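Local atomic coordinates of gingipain R2 Pro-Domain (Porphyromonas gingivalis, PDB entry 4IEF), a protein that is the prodomain of the Arg-specific cysteine protease gingipain R2 and probably keeps the protease latent until it is removed. Residues L35-V40 with V96-S101. Sequence-based numbering, arbitrary orientation.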
loop_
_atom_site.group_PDB
_atom_site.type_symbol
_atom_site.label_atom_id
_atom_site.label_comp_id
_atom_site.label_asym_id
_atom_site.label_seq_id
_atom_site.Cartn_x
_atom_site.Cartn_y
_atom_site.Cartn_z
ATOM N N LEU A 35 1.982 -28.667 -2.719
ATOM C CA LEU A 35 2.030 -28.701 -4.186
ATOM C C LEU A 35 0.777 -29.396 -4.735
ATOM O O LEU A 35 0.498 -30.539 -4.386
ATOM C CB LEU A 35 3.304 -29.381 -4.719
ATOM C CG LEU A 35 3.370 -29.574 -6.249
ATOM C CD1 LEU A 35 3.665 -28.260 -6.970
ATOM C CD2 LEU A 35 4.390 -30.631 -6.613
ATOM N N GLN A 36 0.008 -28.676 -5.562
ATOM C CA GLN A 36 -1.227 -29.183 -6.180
ATOM C C GLN A 36 -1.204 -28.962 -7.689
ATOM O O GLN A 36 -0.483 -28.088 -8.176
ATOM C CB GLN A 36 -2.488 -28.515 -5.574
ATOM C CG GLN A 36 -2.546 -28.527 -4.043
ATOM C CD GLN A 36 -3.831 -29.040 -3.443
ATOM O OE1 GLN A 36 -4.497 -28.331 -2.686
ATOM N NE2 GLN A 36 -4.143 -30.313 -3.673
ATOM N N PHE A 37 -2.016 -29.737 -8.420
ATOM C CA PHE A 37 -2.138 -29.640 -9.872
ATOM C C PHE A 37 -3.609 -29.521 -10.237
ATOM O O PHE A 37 -4.425 -30.327 -9.788
ATOM C CB PHE A 37 -1.477 -30.847 -10.567
ATOM C CG PHE A 37 0.015 -30.935 -10.368
ATOM C CD1 PHE A 37 0.554 -31.713 -9.344
ATOM C CD2 PHE A 37 0.886 -30.243 -11.200
ATOM C CE1 PHE A 37 1.941 -31.790 -9.157
ATOM C CE2 PHE A 37 2.267 -30.315 -11.010
ATOM C CZ PHE A 37 2.786 -31.084 -9.986
ATOM N N THR A 38 -3.951 -28.483 -11.005
ATOM C CA THR A 38 -5.315 -28.211 -11.468
ATOM C C THR A 38 -5.391 -28.554 -12.962
ATOM O O THR A 38 -4.624 -28.016 -13.765
ATOM C CB THR A 38 -5.697 -26.744 -11.166
ATOM O OG1 THR A 38 -5.461 -26.474 -9.784
ATOM C CG2 THR A 38 -7.148 -26.421 -11.508
ATOM N N GLY A 39 -6.296 -29.459 -13.305
ATOM C CA GLY A 39 -6.525 -29.882 -14.680
ATOM C C GLY A 39 -7.247 -28.813 -15.478
ATOM O O GLY A 39 -8.293 -28.317 -15.051
ATOM N N VAL A 40 -6.679 -28.430 -16.627
ATOM C CA VAL A 40 -7.265 -27.418 -17.511
ATOM C C VAL A 40 -7.365 -27.975 -18.946
ATOM O O VAL A 40 -6.569 -28.824 -19.348
ATOM C CB VAL A 40 -6.525 -26.045 -17.482
ATOM C CG1 VAL A 40 -6.648 -25.357 -16.127
ATOM C CG2 VAL A 40 -5.065 -26.174 -17.891
ATOM N N VAL A 96 3.921 -35.994 -17.749
ATOM C CA VAL A 96 3.125 -34.895 -17.225
ATOM C C VAL A 96 3.000 -33.837 -18.307
ATOM O O VAL A 96 3.996 -33.482 -18.940
ATOM C CB VAL A 96 3.742 -34.304 -15.921
ATOM C CG1 VAL A 96 2.879 -33.186 -15.347
ATOM C CG2 VAL A 96 3.965 -35.386 -14.875
ATOM N N LEU A 97 1.782 -33.342 -18.525
ATOM C CA LEU A 97 1.560 -32.246 -19.455
ATOM C C LEU A 97 1.298 -30.999 -18.622
ATOM O O LEU A 97 0.259 -30.911 -17.964
ATOM C CB LEU A 97 0.417 -32.544 -20.450
ATOM C CG LEU A 97 0.005 -31.405 -21.403
ATOM C CD1 LEU A 97 1.114 -31.068 -22.395
ATOM C CD2 LEU A 97 -1.269 -31.752 -22.145
ATOM N N ILE A 98 2.285 -30.084 -18.567
ATOM C CA ILE A 98 2.177 -28.822 -17.829
ATOM C C ILE A 98 1.545 -27.800 -18.762
ATOM O O ILE A 98 1.960 -27.684 -19.920
ATOM C CB ILE A 98 3.543 -28.347 -17.252
ATOM C CG1 ILE A 98 4.082 -29.321 -16.168
ATOM C CG2 ILE A 98 3.514 -26.882 -16.742
ATOM C CD1 ILE A 98 3.278 -29.450 -14.827
ATOM N N ALA A 99 0.524 -27.075 -18.255
ATOM C CA ALA A 99 -0.211 -26.051 -18.994
ATOM C C ALA A 99 0.686 -24.866 -19.386
ATOM O O ALA A 99 1.558 -24.480 -18.603
ATOM C CB ALA A 99 -1.384 -25.562 -18.165
ATOM N N PRO A 100 0.484 -24.273 -20.588
ATOM C CA PRO A 100 1.307 -23.121 -20.978
ATOM C C PRO A 100 0.791 -21.834 -20.335
ATOM O O PRO A 100 -0.409 -21.692 -20.084
ATOM C CB PRO A 100 1.171 -23.101 -22.500
ATOM C CG PRO A 100 -0.172 -23.676 -22.757
ATOM C CD PRO A 100 -0.516 -24.596 -21.626
ATOM N N SER A 101 1.698 -20.898 -20.055
ATOM C CA SER A 101 1.318 -19.639 -19.427
ATOM C C SER A 101 0.518 -18.744 -20.366
ATOM O O SER A 101 0.788 -18.694 -21.566
ATOM C CB SER A 101 2.544 -18.897 -18.921
ATOM O OG SER A 101 2.174 -17.717 -18.228
#
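Val-40 and Ala-99 make the closer of two apolar contacts between segment 35-40, which is strand from Gln-36 onward, and loop residues 96-101, with Val-40 CG2 lying 3.7 Å from Ala-99 CB. In both residues the bond from CA to CB points toward the other segment. The methyl that touches is the branch of Val-40 placed between its own backbone N and carbonyl carbon, while CG1 is held anti to the carbonyl carbon (chi1 -66°). A beta-branched valine is at home in an extended strand and presents this methyl close to the backbone. Alanine suits the loop side: its single methyl meets the valine branch while the two CA atoms stay 7.3 Å apart. The second contact bridges a wider interval, 9.1 Å between the CA atoms of Phe-37 and Ile-98, and so needs longer side chains. Ile-98 does not aim its CB straight at the strand; CG1, anti to the carbonyl carbon (chi1 -65°), carries CD1 forward until it lies 4.0 Å from Phe-37 CE2, approaching the ring obliquely. Both side chains also pack on Leu-163 of strand 162-176.

Phe-37 and Val-40 belong to strand 36-42, which forms an antiparallel two-stranded hairpin with strand 45-51; the loop comes from the connection between strands 79-93 and 133-141. No hydrogen bond joins the two segments, which bury only 116 Å² between them; what they share is hydrocarbon contact.

The polar link between loop and hairpin is a backbone hydrogen bond of Leu-97 with Gln-48 on the hairpin's second strand. The carbonyl oxygen of Ile-98 accepts a hydrogen bond from Tyr-122 OH, and the Phe-37 ring takes part in a cation-pi interaction with Lys-93.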